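Local coordinates for hyaluronidase (Thermobaculum terrenum, PDB 5DIY), which probably hydrolyses beta-linked N-acetylglucosamine, as a family GH84 O-GlcNAc hydrolase, and is captured here as an active-site mutant, at residues L24-F27 with E28-Q31; L267-Y270 with T271-Q274; D286-R289 with Q290-T294; K306-Q309 with S310-S314; S362-S366 with K367-E371. All blocks are in the same frame, centred on the assembly; numbering follows the deposited sequence.

Overall arrangement
All five contacts are local, each within a single helix or where a helix meets a loop, and they follow one another along the chain. Contact 1 lies on helix 20-32, the first helix of the eight-stranded TIM barrel, and contact 2 on helix 262-277, after the last strand, 251-256. The two touch, their centres about 13 Å apart, where the ends of the barrel sequence meet. Contact 3, on helix 284-296, packs on contact 2 with centres about 9 Å apart, and its W288 meets Y308 of contact 4. Contact 5, where the loop after helix 340-362 enters helix 367-371, returns through F368 to L267. The series thus leads from the barrel toward the helices that follow it.

Contact 1 of 5, residues L24-F27 with E28-Q31; sequences LDMF and EFMQ
Two Met-aromatic contacts, M26 with F29 and M30 with F27, lie close together on helix 20-32, the helix of the beta-alpha-beta unit joining strands 6-11 and 37-40 of the TIM barrel. They differ in approach. M26 SD comes obliquely to the F29 ring, 3.7 Å from F29 CD2, whereas M30 SD lies at the edge of the F27 ring, near its plane. M26 gets there by folding: CG is anti to the backbone N (chi1 -168°), and bends at chi2 and chi3 curl the thioether back alongside F29. The F27 ring packs on helix 58-73, and F29 packs against K266 and L269 of helix 262-277. D25 and E28 bring like charges to 4.2 Å between D25 OD1 and E28 OE1, probably eased because D25 pairs with K266 and E28 with K70. Beneath the side chains the backbone hydrogen bond from M30 N to M26 O is short, at 2.7 Å, while M30 SD sits 3.9 Å from F27 CD1.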
loop_
_atom_site.group_PDB
_atom_site.type_symbol
_atom_site.label_atom_id
_atom_site.label_comp_id
_atom_site.label_asym_id
_atom_site.label_seq_id
_atom_site.Cartn_x
_atom_site.Cartn_y
_atom_site.Cartn_z
ATOM N N LEU C 24 7.182 7.077 -17.651
ATOM C CA LEU C 24 6.786 7.068 -19.064
ATOM C C LEU C 24 6.043 5.781 -19.418
ATOM O O LEU C 24 5.020 5.817 -20.097
ATOM C CB LEU C 24 8.008 7.234 -19.980
ATOM C CG LEU C 24 8.727 8.585 -19.922
ATOM C CD1 LEU C 24 10.124 8.463 -20.512
ATOM C CD2 LEU C 24 7.927 9.669 -20.628
ATOM N N ASP C 25 6.579 4.655 -18.948
ATOM C CA ASP C 25 5.944 3.342 -19.091
ATOM C C ASP C 25 4.586 3.276 -18.365
ATOM O O ASP C 25 3.608 2.778 -18.916
ATOM C CB ASP C 25 6.892 2.264 -18.556
ATOM C CG ASP C 25 6.334 0.866 -18.703
ATOM O OD1 ASP C 25 6.474 0.276 -19.797
ATOM O OD2 ASP C 25 5.759 0.357 -17.716
ATOM N N MET C 26 4.524 3.784 -17.135
ATOM C CA MET C 26 3.256 3.854 -16.401
ATOM C C MET C 26 2.192 4.651 -17.162
ATOM O O MET C 26 1.019 4.280 -17.135
ATOM C CB MET C 26 3.453 4.443 -14.996
ATOM C CG MET C 26 2.252 4.286 -14.063
ATOM S SD MET C 26 1.736 2.575 -13.769
ATOM C CE MET C 26 3.101 1.962 -12.793
ATOM N N PHE C 27 2.588 5.725 -17.856
ATOM C CA PHE C 27 1.622 6.507 -18.645
ATOM C C PHE C 27 0.997 5.681 -19.770
ATOM O O PHE C 27 -0.186 5.856 -20.078
ATOM C CB PHE C 27 2.238 7.796 -19.214
ATOM C CG PHE C 27 2.684 8.802 -18.171
ATOM C CD1 PHE C 27 2.224 8.765 -16.848
ATOM C CD2 PHE C 27 3.554 9.822 -18.534
ATOM C CE1 PHE C 27 2.647 9.706 -15.919
ATOM C CE2 PHE C 27 3.979 10.768 -17.605
ATOM C CZ PHE C 27 3.527 10.710 -16.296
ATOM N N GLU C 28 1.779 4.782 -20.367
ATOM C CA GLU C 28 1.256 3.847 -21.375
ATOM C C GLU C 28 0.289 2.837 -20.752
ATOM O O GLU C 28 -0.781 2.590 -21.304
ATOM C CB GLU C 28 2.394 3.123 -22.101
ATOM C CG GLU C 28 3.217 4.049 -22.989
ATOM C CD GLU C 28 4.486 3.419 -23.541
ATOM O OE1 GLU C 28 4.922 2.351 -23.049
ATOM O OE2 GLU C 28 5.066 4.016 -24.471
ATOM N N PHE C 29 0.660 2.269 -19.604
ATOM C CA PHE C 29 -0.249 1.411 -18.827
ATOM C C PHE C 29 -1.546 2.147 -18.451
ATOM O O PHE C 29 -2.643 1.587 -18.564
ATOM C CB PHE C 29 0.451 0.875 -17.569
ATOM C CG PHE C 29 -0.472 0.161 -16.612
ATOM C CD1 PHE C 29 -0.750 -1.193 -16.770
ATOM C CD2 PHE C 29 -1.061 0.846 -15.549
ATOM C CE1 PHE C 29 -1.604 -1.848 -15.890
ATOM C CE2 PHE C 29 -1.917 0.195 -14.669
ATOM C CZ PHE C 29 -2.188 -1.156 -14.841
ATOM N N MET C 30 -1.414 3.398 -18.011
ATOM C CA MET C 30 -2.578 4.230 -17.681
ATOM C C MET C 30 -3.531 4.400 -18.871
ATOM O O MET C 30 -4.743 4.225 -18.724
ATOM C CB MET C 30 -2.135 5.601 -17.147
ATOM C CG MET C 30 -1.620 5.558 -15.719
ATOM S SD MET C 30 -0.855 7.101 -15.198
ATOM C CE MET C 30 -2.307 8.090 -14.843
ATOM N N GLN C 31 -2.987 4.715 -20.048
ATOM C CA GLN C 31 -3.822 4.869 -21.248
ATOM C C GLN C 31 -4.506 3.559 -21.640
ATOM O O GLN C 31 -5.684 3.577 -22.012
ATOM C CB GLN C 31 -3.038 5.419 -22.443
ATOM C CG GLN C 31 -3.923 5.660 -23.668
ATOM C CD GLN C 31 -3.202 6.341 -24.817
ATOM O OE1 GLN C 31 -2.007 6.129 -25.034
ATOM N NE2 GLN C 31 -3.938 7.149 -25.576
#

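Contact 2 of 5, residues L267-Y270 with T271-Q274; sequences LPLY and TFAQ
A local contact between successive turns of helix 262-277, carried by P268 with T271 and by Y270 with Q274, lies just after the last barrel strand, 251-256, and is largely buried between the barrel and helix 284-296. P268 O accepts twice: from F272 N at 2.9 Å in the carbonyl plane, and from T271 OG1 at 2.6 Å, tilted 21° from that plane. The hydroxyl reaches back because chi1 of T271 (67°) sets OG1 between its own N and carbonyl carbon. Toward the barrel, L269 and F272 lie side by side, L269 CD2 being 4.1 Å from F272 CD2. Toward helix 284-296, the amide of Q274 passes obliquely by the Y270 ring, its plane turned 50° from the ring, with Q274 CD 3.6 Å from Y270 CE1. NE2 of that amide is hydrogen-bonded to S287. The buried threonine hydroxyl is therefore used both ways: it donates to P268 O and accepts from the backbone N-H of Y240, linking the helix to the chain at Y240.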
loop_
_atom_site.group_PDB
_atom_site.type_symbol
_atom_site.label_atom_id
_atom_site.label_comp_id
_atom_site.label_asym_id
_atom_site.label_seq_id
_atom_site.Cartn_x
_atom_site.Cartn_y
_atom_site.Cartn_z
ATOM N N LEU C 267 -0.574 -4.740 -11.070
ATOM C CA LEU C 267 -1.558 -5.778 -10.768
ATOM C C LEU C 267 -2.786 -5.190 -10.029
ATOM O O LEU C 267 -3.898 -5.284 -10.544
ATOM C CB LEU C 267 -0.905 -6.963 -10.021
ATOM C CG LEU C 267 -1.388 -8.375 -10.339
ATOM C CD1 LEU C 267 -0.685 -9.360 -9.410
ATOM C CD2 LEU C 267 -2.897 -8.490 -10.208
ATOM N N PRO C 268 -2.592 -4.562 -8.849
ATOM C CA PRO C 268 -3.737 -3.907 -8.194
ATOM C C PRO C 268 -4.266 -2.672 -8.917
ATOM O O PRO C 268 -5.476 -2.427 -8.884
ATOM C CB PRO C 268 -3.191 -3.529 -6.807
ATOM C CG PRO C 268 -1.718 -3.509 -6.965
ATOM C CD PRO C 268 -1.414 -4.576 -7.964
ATOM N N LEU C 269 -3.388 -1.908 -9.571
ATOM C CA LEU C 269 -3.827 -0.745 -10.368
ATOM C C LEU C 269 -4.735 -1.132 -11.537
ATOM O O LEU C 269 -5.681 -0.397 -11.854
ATOM C CB LEU C 269 -2.638 0.096 -10.853
ATOM C CG LEU C 269 -1.865 0.870 -9.773
ATOM C CD1 LEU C 269 -0.654 1.542 -10.404
ATOM C CD2 LEU C 269 -2.741 1.886 -9.051
ATOM N N TYR C 270 -4.462 -2.277 -12.164
ATOM C CA TYR C 270 -5.362 -2.835 -13.179
ATOM C C TYR C 270 -6.773 -3.005 -12.614
ATOM O O TYR C 270 -7.747 -2.606 -13.244
ATOM C CB TYR C 270 -4.838 -4.179 -13.710
ATOM C CG TYR C 270 -5.626 -4.752 -14.870
ATOM C CD1 TYR C 270 -6.830 -5.426 -14.661
ATOM C CD2 TYR C 270 -5.167 -4.628 -16.184
ATOM C CE1 TYR C 270 -7.556 -5.948 -15.716
ATOM C CE2 TYR C 270 -5.887 -5.157 -17.250
ATOM C CZ TYR C 270 -7.080 -5.816 -17.009
ATOM O OH TYR C 270 -7.813 -6.348 -18.049
ATOM N N THR C 271 -6.871 -3.587 -11.420
ATOM C CA THR C 271 -8.168 -3.847 -10.789
ATOM C C THR C 271 -8.853 -2.548 -10.362
ATOM O O THR C 271 -10.074 -2.403 -10.498
ATOM C CB THR C 271 -8.061 -4.825 -9.593
ATOM O OG1 THR C 271 -7.317 -4.236 -8.509
ATOM C CG2 THR C 271 -7.410 -6.136 -10.028
ATOM N N PHE C 272 -8.054 -1.627 -9.842
ATOM C CA PHE C 272 -8.487 -0.265 -9.530
ATOM C C PHE C 272 -9.123 0.408 -10.750
ATOM O O PHE C 272 -10.224 0.944 -10.649
ATOM C CB PHE C 272 -7.283 0.513 -8.978
ATOM C CG PHE C 272 -7.469 2.004 -8.882
ATOM C CD1 PHE C 272 -8.334 2.557 -7.947
ATOM C CD2 PHE C 272 -6.719 2.864 -9.686
ATOM C CE1 PHE C 272 -8.485 3.939 -7.835
ATOM C CE2 PHE C 272 -6.862 4.247 -9.580
ATOM C CZ PHE C 272 -7.746 4.787 -8.649
ATOM N N ALA C 273 -8.454 0.326 -11.901
ATOM C CA ALA C 273 -8.962 0.898 -13.164
ATOM C C ALA C 273 -10.273 0.266 -13.642
ATOM O O ALA C 273 -11.154 0.966 -14.148
ATOM C CB ALA C 273 -7.907 0.792 -14.257
ATOM N N GLN C 274 -10.398 -1.052 -13.493
ATOM C CA GLN C 274 -11.652 -1.736 -13.822
ATOM C C GLN C 274 -12.795 -1.308 -12.902
ATOM O O GLN C 274 -13.916 -1.119 -13.375
ATOM C CB GLN C 274 -11.489 -3.260 -13.807
ATOM C CG GLN C 274 -10.641 -3.787 -14.963
ATOM C CD GLN C 274 -11.009 -5.198 -15.372
ATOM O OE1 GLN C 274 -11.270 -5.474 -16.546
ATOM N NE2 GLN C 274 -11.035 -6.102 -14.406
#

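Contact 3 of 5, residues D286-R289 with Q290-T294; sequences DSWR and QAVST
W288 and V292 form the tight side of this part of helix 284-296: CG2 of V292 stands over one face of the indole, 3.7 Å from the centroid of its six-membered ring and only 6° off the ring normal, a clear CH-pi contact. The methyl lies beside the valine's own backbone N, with CG1 anti to that N (chi1 168°), and V292 CG2 also approaches W288 O at 3.3 Å. The indole N-H is taken up by I237 O, and the ring meets Y308 of helix 301-308. Replacing W288 with an alanine would probably strip V292 CG2 of its aromatic floor and leave I237 O without this donor. The solvent side, with R289, Q290 and T294 exposed and S293 partly so, is held by hydroxyls that turn back on the helix: R289 O accepts from S293 N and, at 2.9 Å, from S293 OG, the two coming from opposite faces of the carbonyl plane. T294 OG1 repeats the pattern on Q290 O at 3.0 Å. The guanidinium of R289 extends to E305 in a salt bridge. One apolar flank and one polar flank make this an amphipathic helix, packed between helices 262-277 and 301-308.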
loop_
_atom_site.group_PDB
_atom_site.type_symbol
_atom_site.label_atom_id
_atom_site.label_comp_id
_atom_site.label_asym_id
_atom_site.label_seq_id
_atom_site.Cartn_x
_atom_site.Cartn_y
_atom_site.Cartn_z
ATOM N N ASP C 286 -12.551 -11.704 -10.159
ATOM C CA ASP C 286 -12.616 -11.695 -11.632
ATOM C C ASP C 286 -11.574 -10.730 -12.195
ATOM O O ASP C 286 -10.862 -11.051 -13.153
ATOM C CB ASP C 286 -13.990 -11.226 -12.141
ATOM C CG ASP C 286 -15.125 -12.204 -11.845
ATOM O OD1 ASP C 286 -14.898 -13.301 -11.289
ATOM O OD2 ASP C 286 -16.271 -11.857 -12.194
ATOM N N SER C 287 -11.506 -9.539 -11.599
ATOM C CA SER C 287 -10.614 -8.490 -12.079
ATOM C C SER C 287 -9.151 -8.861 -11.874
ATOM O O SER C 287 -8.330 -8.693 -12.777
ATOM C CB SER C 287 -10.918 -7.170 -11.373
ATOM O OG SER C 287 -10.205 -6.113 -11.981
ATOM N N TRP C 288 -8.838 -9.372 -10.685
ATOM C CA TRP C 288 -7.477 -9.788 -10.352
ATOM C C TRP C 288 -6.955 -10.890 -11.286
ATOM O O TRP C 288 -5.790 -10.856 -11.677
ATOM C CB TRP C 288 -7.397 -10.231 -8.893
ATOM C CG TRP C 288 -6.014 -10.326 -8.362
ATOM C CD1 TRP C 288 -5.249 -9.310 -7.866
ATOM C CD2 TRP C 288 -5.226 -11.513 -8.257
ATOM N NE1 TRP C 288 -4.022 -9.787 -7.462
ATOM C CE2 TRP C 288 -3.982 -11.139 -7.688
ATOM C CE3 TRP C 288 -5.449 -12.859 -8.583
ATOM C CZ2 TRP C 288 -2.965 -12.061 -7.440
ATOM C CZ3 TRP C 288 -4.432 -13.780 -8.341
ATOM C CH2 TRP C 288 -3.205 -13.371 -7.767
ATOM N N ARG C 289 -7.820 -11.835 -11.661
ATOM C CA ARG C 289 -7.445 -12.934 -12.578
ATOM C C ARG C 289 -7.226 -12.469 -14.017
ATOM O O ARG C 289 -6.297 -12.929 -14.682
ATOM C CB ARG C 289 -8.493 -14.055 -12.550
ATOM C CG ARG C 289 -8.531 -14.803 -11.228
ATOM C CD ARG C 289 -9.797 -15.637 -11.078
ATOM N NE ARG C 289 -9.908 -16.643 -12.135
ATOM C CZ ARG C 289 -9.212 -17.785 -12.198
ATOM N NH1 ARG C 289 -8.327 -18.117 -11.258
ATOM N NH2 ARG C 289 -9.403 -18.610 -13.227
ATOM N N GLN C 290 -8.081 -11.571 -14.502
ATOM C CA GLN C 290 -7.860 -10.946 -15.808
ATOM C C GLN C 290 -6.572 -10.108 -15.807
ATOM O O GLN C 290 -5.822 -10.120 -16.789
ATOM C CB GLN C 290 -9.057 -10.092 -16.235
ATOM C CG GLN C 290 -9.038 -9.732 -17.716
ATOM C CD GLN C 290 -10.327 -9.084 -18.183
ATOM O OE1 GLN C 290 -11.048 -9.645 -19.012
ATOM N NE2 GLN C 290 -10.627 -7.898 -17.652
ATOM N N ALA C 291 -6.325 -9.395 -14.706
ATOM C CA ALA C 291 -5.085 -8.632 -14.520
ATOM C C ALA C 291 -3.847 -9.517 -14.631
ATOM O O ALA C 291 -2.932 -9.203 -15.396
ATOM C CB ALA C 291 -5.087 -7.916 -13.175
ATOM N N VAL C 292 -3.828 -10.613 -13.866
ATOM C CA VAL C 292 -2.716 -11.581 -13.888
ATOM C C VAL C 292 -2.490 -12.156 -15.298
ATOM O O VAL C 292 -1.353 -12.218 -15.755
ATOM C CB VAL C 292 -2.922 -12.738 -12.863
ATOM C CG1 VAL C 292 -1.932 -13.882 -13.091
ATOM C CG2 VAL C 292 -2.790 -12.225 -11.435
ATOM N N SER C 293 -3.566 -12.569 -15.967
ATOM C CA SER C 293 -3.487 -13.121 -17.334
ATOM C C SER C 293 -2.880 -12.139 -18.344
ATOM O O SER C 293 -1.914 -12.476 -19.029
ATOM C CB SER C 293 -4.870 -13.544 -17.822
ATOM O OG SER C 293 -5.444 -14.474 -16.927
ATOM N N THR C 294 -3.447 -10.936 -18.414
ATOM C CA THR C 294 -2.970 -9.864 -19.300
ATOM C C THR C 294 -1.512 -9.486 -19.031
ATOM O O THR C 294 -0.687 -9.467 -19.948
ATOM C CB THR C 294 -3.822 -8.584 -19.129
ATOM O OG1 THR C 294 -5.194 -8.871 -19.417
ATOM C CG2 THR C 294 -3.336 -7.458 -20.060
#

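Contact 4 of 5, residues K306-Q309 with S310-S314; sequences KFYQ and SNTIS
The F307 ring carries the amide nitrogen of N311 over the centre of one face, 3.2 Å above its plane, and the Y308 ring has the methyl of T312 over one of its faces, offset toward the rim. Y379 meets the F307 ring in an edge-to-face contact, and Y308 meets W288 of helix 284-296. The N311 amide is turned 51° from the F307 ring, and its ND2 also donates to F307 O at 2.9 Å. S310 N reaches that same oxygen from the opposite face of the carbonyl plane. N311 can do this because CG lies beside its own backbone N (chi1 -64°), which swings the amide back toward the helix end. The type I beta turn from Y308 to N311 is closed by N311 N on Y308 O at 2.9 Å. The CH-pi contact places T312 CG2 4.2 Å from the Y308 centroid; a serine in place of Y308 is likely to leave that methyl without its aromatic face and open a gap beside W288. A water links K306 O, at 2.8 Å, to S310 OG. As helix 301-308 gives way to loop, F307 O is thus satisfied by the N311 amide and S310 N, and K306 O binds a water, in place of the regular helical bonds.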
loop_
_atom_site.group_PDB
_atom_site.type_symbol
_atom_site.label_atom_id
_atom_site.label_comp_id
_atom_site.label_asym_id
_atom_site.label_seq_id
_atom_site.Cartn_x
_atom_site.Cartn_y
_atom_site.Cartn_z
ATOM N N LYS C 306 -2.226 -19.022 -5.842
ATOM C CA LYS C 306 -1.660 -19.680 -4.661
ATOM C C LYS C 306 -0.700 -18.788 -3.880
ATOM O O LYS C 306 -0.758 -18.739 -2.660
ATOM C CB LYS C 306 -0.930 -20.974 -5.050
ATOM C CG LYS C 306 -0.619 -21.873 -3.868
ATOM C CD LYS C 306 -1.896 -22.545 -3.381
ATOM C CE LYS C 306 -1.778 -23.028 -1.964
ATOM N NZ LYS C 306 -3.117 -23.413 -1.444
ATOM N N PHE C 307 0.192 -18.112 -4.596
ATOM C CA PHE C 307 1.172 -17.231 -3.986
ATOM C C PHE C 307 0.482 -16.040 -3.302
ATOM O O PHE C 307 0.937 -15.587 -2.243
ATOM C CB PHE C 307 2.172 -16.758 -5.050
ATOM C CG PHE C 307 3.210 -15.805 -4.536
ATOM C CD1 PHE C 307 4.187 -16.236 -3.642
ATOM C CD2 PHE C 307 3.230 -14.477 -4.964
ATOM C CE1 PHE C 307 5.151 -15.363 -3.169
ATOM C CE2 PHE C 307 4.202 -13.597 -4.498
ATOM C CZ PHE C 307 5.159 -14.038 -3.597
ATOM N N TYR C 308 -0.614 -15.555 -3.899
ATOM C CA TYR C 308 -1.370 -14.432 -3.332
ATOM C C TYR C 308 -1.991 -14.768 -1.968
ATOM O O TYR C 308 -2.124 -13.879 -1.131
ATOM C CB TYR C 308 -2.436 -13.871 -4.298
ATOM C CG TYR C 308 -3.287 -12.810 -3.622
ATOM C CD1 TYR C 308 -2.689 -11.671 -3.065
ATOM C CD2 TYR C 308 -4.666 -12.975 -3.459
ATOM C CE1 TYR C 308 -3.438 -10.718 -2.384
ATOM C CE2 TYR C 308 -5.426 -12.018 -2.786
ATOM C CZ TYR C 308 -4.805 -10.892 -2.252
ATOM O OH TYR C 308 -5.532 -9.942 -1.582
ATOM N N GLN C 309 -2.321 -16.037 -1.722
ATOM C CA GLN C 309 -2.842 -16.448 -0.406
ATOM C C GLN C 309 -1.903 -16.134 0.775
ATOM O O GLN C 309 -2.375 -15.935 1.887
ATOM C CB GLN C 309 -3.184 -17.934 -0.397
ATOM C CG GLN C 309 -4.371 -18.316 -1.258
ATOM C CD GLN C 309 -4.619 -19.814 -1.277
ATOM O OE1 GLN C 309 -3.740 -20.611 -0.938
ATOM N NE2 GLN C 309 -5.827 -20.205 -1.668
ATOM N N SER C 310 -0.595 -16.081 0.517
ATOM C CA SER C 310 0.416 -15.698 1.510
ATOM C C SER C 310 0.806 -14.199 1.467
ATOM O O SER C 310 1.649 -13.759 2.262
ATOM C CB SER C 310 1.668 -16.584 1.338
ATOM O OG SER C 310 1.430 -17.914 1.786
ATOM N N ASN C 311 0.192 -13.420 0.570
ATOM C CA ASN C 311 0.440 -11.978 0.462
ATOM C C ASN C 311 -0.843 -11.149 0.530
ATOM O O ASN C 311 -0.984 -10.148 -0.180
ATOM C CB ASN C 311 1.197 -11.683 -0.836
ATOM C CG ASN C 311 2.577 -12.305 -0.851
ATOM O OD1 ASN C 311 3.505 -11.788 -0.233
ATOM N ND2 ASN C 311 2.715 -13.429 -1.544
ATOM N N THR C 312 -1.769 -11.557 1.398
ATOM C CA THR C 312 -3.048 -10.867 1.540
ATOM C C THR C 312 -2.979 -9.631 2.447
ATOM O O THR C 312 -3.812 -8.736 2.300
ATOM C CB THR C 312 -4.153 -11.807 2.072
ATOM O OG1 THR C 312 -3.755 -12.365 3.329
ATOM C CG2 THR C 312 -4.417 -12.921 1.094
ATOM N N ILE C 313 -1.993 -9.568 3.353
ATOM C CA ILE C 313 -1.968 -8.543 4.397
ATOM C C ILE C 313 -1.860 -7.144 3.768
ATOM O O ILE C 313 -0.925 -6.845 3.020
ATOM C CB ILE C 313 -0.850 -8.752 5.458
ATOM C CG1 ILE C 313 -1.069 -10.053 6.241
ATOM C CG2 ILE C 313 -0.825 -7.585 6.449
ATOM C CD1 ILE C 313 0.132 -10.507 7.050
ATOM N N SER C 314 -2.850 -6.315 4.068
ATOM C CA SER C 314 -2.878 -4.908 3.672
ATOM C C SER C 314 -3.990 -4.236 4.458
ATOM O O SER C 314 -4.738 -4.914 5.159
ATOM C CB SER C 314 -3.157 -4.765 2.171
ATOM O OG SER C 314 -4.503 -5.080 1.863
HETATM O O HOH W 1 0.625 -19.702 -0.477
#

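Contact 5 of 5, residues S362-S366 with K367-E371; sequences STQDS and KFFWE
The chain comes off helix 340-362 in an irregular loop, is extended at Q364 and again at S366, and then enters the short helix 367-371, for which S366 is the N-cap residue. The first turn is closed by W370 N on S366 O, 3.2 Å long and in the carbonyl plane. The hydroxyl of S366 makes no capping bond; with OG between its own N and carbonyl carbon (chi1 66°), S366 OG lies 3.3 Å from F369 CD2, oblique to the ring. Q364 meets the same ring obliquely and runs alongside it, Q364 CB lying 3.3 Å from F369 CD2 and Q364 CG 3.8 Å from F369 CE2. Its amide plane is nearly perpendicular to the ring, at 84°. Within the helix, F368 CD1 sits 3.6 Å above the plane of the F369 ring, over its centre. Both phenylalanines also pack on L296 and M304, joining this helix to helices 284-296 and 301-308. K367 forms a salt bridge with E22 of helix 20-32, and a long one with E371. Contact of the Q364 methylenes with F369, and the W370 N to S366 O bond, thus join the loop to the helix, while K367 adds a charged link to the barrel domain.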
loop_
_atom_site.group_PDB
_atom_site.type_symbol
_atom_site.label_atom_id
_atom_site.label_comp_id
_atom_site.label_asym_id
_atom_site.label_seq_id
_atom_site.Cartn_x
_atom_site.Cartn_y
_atom_site.Cartn_z
ATOM N N SER C 362 9.324 -18.568 -10.162
ATOM C CA SER C 362 10.792 -18.408 -10.255
ATOM C C SER C 362 11.334 -18.522 -11.686
ATOM O O SER C 362 12.382 -17.964 -11.996
ATOM C CB SER C 362 11.515 -19.446 -9.382
ATOM O OG SER C 362 11.475 -20.743 -9.978
ATOM N N THR C 363 10.628 -19.275 -12.528
ATOM C CA THR C 363 10.976 -19.453 -13.942
ATOM C C THR C 363 10.758 -18.189 -14.807
ATOM O O THR C 363 11.385 -18.046 -15.857
ATOM C CB THR C 363 10.193 -20.665 -14.520
ATOM O OG1 THR C 363 10.524 -21.844 -13.771
ATOM C CG2 THR C 363 10.517 -20.914 -15.966
ATOM N N GLN C 364 9.888 -17.279 -14.363
ATOM C CA GLN C 364 9.540 -16.076 -15.131
ATOM C C GLN C 364 10.564 -14.951 -14.905
ATOM O O GLN C 364 10.950 -14.681 -13.768
ATOM C CB GLN C 364 8.136 -15.598 -14.751
ATOM C CG GLN C 364 7.030 -16.632 -14.924
ATOM C CD GLN C 364 6.876 -17.100 -16.357
ATOM O OE1 GLN C 364 6.477 -16.334 -17.232
ATOM N NE2 GLN C 364 7.189 -18.367 -16.603
ATOM N N ASP C 365 10.971 -14.294 -15.993
ATOM C CA ASP C 365 12.121 -13.362 -16.008
ATOM C C ASP C 365 11.788 -11.873 -15.999
ATOM O O ASP C 365 12.685 -11.044 -15.817
ATOM C CB ASP C 365 12.964 -13.632 -17.249
ATOM C CG ASP C 365 13.545 -15.009 -17.243
ATOM O OD1 ASP C 365 14.436 -15.243 -16.401
ATOM O OD2 ASP C 365 13.114 -15.855 -18.060
ATOM N N SER C 366 10.513 -11.544 -16.200
ATOM C CA SER C 366 10.055 -10.164 -16.347
ATOM C C SER C 366 10.357 -9.278 -15.139
ATOM O O SER C 366 10.720 -9.756 -14.061
ATOM C CB SER C 366 8.545 -10.155 -16.608
ATOM O OG SER C 366 7.846 -10.639 -15.476
ATOM N N LYS C 367 10.188 -7.977 -15.335
ATOM C CA LYS C 367 10.423 -6.995 -14.282
ATOM C C LYS C 367 9.537 -7.196 -13.041
ATOM O O LYS C 367 9.996 -6.989 -11.921
ATOM C CB LYS C 367 10.225 -5.581 -14.825
ATOM C CG LYS C 367 10.570 -4.519 -13.805
ATOM C CD LYS C 367 10.591 -3.138 -14.417
ATOM C CE LYS C 367 11.188 -2.167 -13.425
ATOM N NZ LYS C 367 10.677 -0.806 -13.662
ATOM N N PHE C 368 8.276 -7.564 -13.249
ATOM C CA PHE C 368 7.369 -7.886 -12.140
ATOM C C PHE C 368 8.038 -8.874 -11.174
ATOM O O PHE C 368 8.136 -8.607 -9.966
ATOM C CB PHE C 368 6.038 -8.450 -12.670
ATOM C CG PHE C 368 5.078 -8.887 -11.588
ATOM C CD1 PHE C 368 5.120 -10.192 -11.080
ATOM C CD2 PHE C 368 4.125 -8.007 -11.088
ATOM C CE1 PHE C 368 4.243 -10.598 -10.083
ATOM C CE2 PHE C 368 3.239 -8.408 -10.094
ATOM C CZ PHE C 368 3.299 -9.705 -9.585
ATOM N N PHE C 369 8.534 -9.988 -11.712
ATOM C CA PHE C 369 9.158 -11.034 -10.869
ATOM C C PHE C 369 10.521 -10.658 -10.298
ATOM O O PHE C 369 10.905 -11.191 -9.255
ATOM C CB PHE C 369 9.183 -12.384 -11.589
ATOM C CG PHE C 369 7.811 -12.920 -11.851
ATOM C CD1 PHE C 369 7.020 -13.370 -10.796
ATOM C CD2 PHE C 369 7.271 -12.911 -13.129
ATOM C CE1 PHE C 369 5.731 -13.832 -11.016
ATOM C CE2 PHE C 369 5.985 -13.380 -13.357
ATOM C CZ PHE C 369 5.214 -13.839 -12.300
ATOM N N TRP C 370 11.227 -9.727 -10.943
ATOM C CA TRP C 370 12.392 -9.075 -10.324
ATOM C C TRP C 370 11.989 -8.239 -9.098
ATOM O O TRP C 370 12.660 -8.284 -8.075
ATOM C CB TRP C 370 13.142 -8.190 -11.332
ATOM C CG TRP C 370 14.355 -7.528 -10.749
ATOM C CD1 TRP C 370 15.618 -8.043 -10.685
ATOM C CD2 TRP C 370 14.418 -6.236 -10.132
ATOM N NE1 TRP C 370 16.467 -7.154 -10.066
ATOM C CE2 TRP C 370 15.759 -6.035 -9.718
ATOM C CE3 TRP C 370 13.474 -5.228 -9.888
ATOM C CZ2 TRP C 370 16.182 -4.859 -9.073
ATOM C CZ3 TRP C 370 13.894 -4.054 -9.243
ATOM C CH2 TRP C 370 15.239 -3.885 -8.844
ATOM N N GLU C 371 10.901 -7.477 -9.204
ATOM C CA GLU C 371 10.451 -6.631 -8.081
ATOM C C GLU C 371 9.979 -7.441 -6.866
ATOM O O GLU C 371 10.308 -7.099 -5.732
ATOM C CB GLU C 371 9.359 -5.646 -8.518
ATOM C CG GLU C 371 9.903 -4.437 -9.260
ATOM C CD GLU C 371 8.832 -3.480 -9.734
ATOM O OE1 GLU C 371 7.643 -3.663 -9.390
ATOM O OE2 GLU C 371 9.179 -2.542 -10.487
#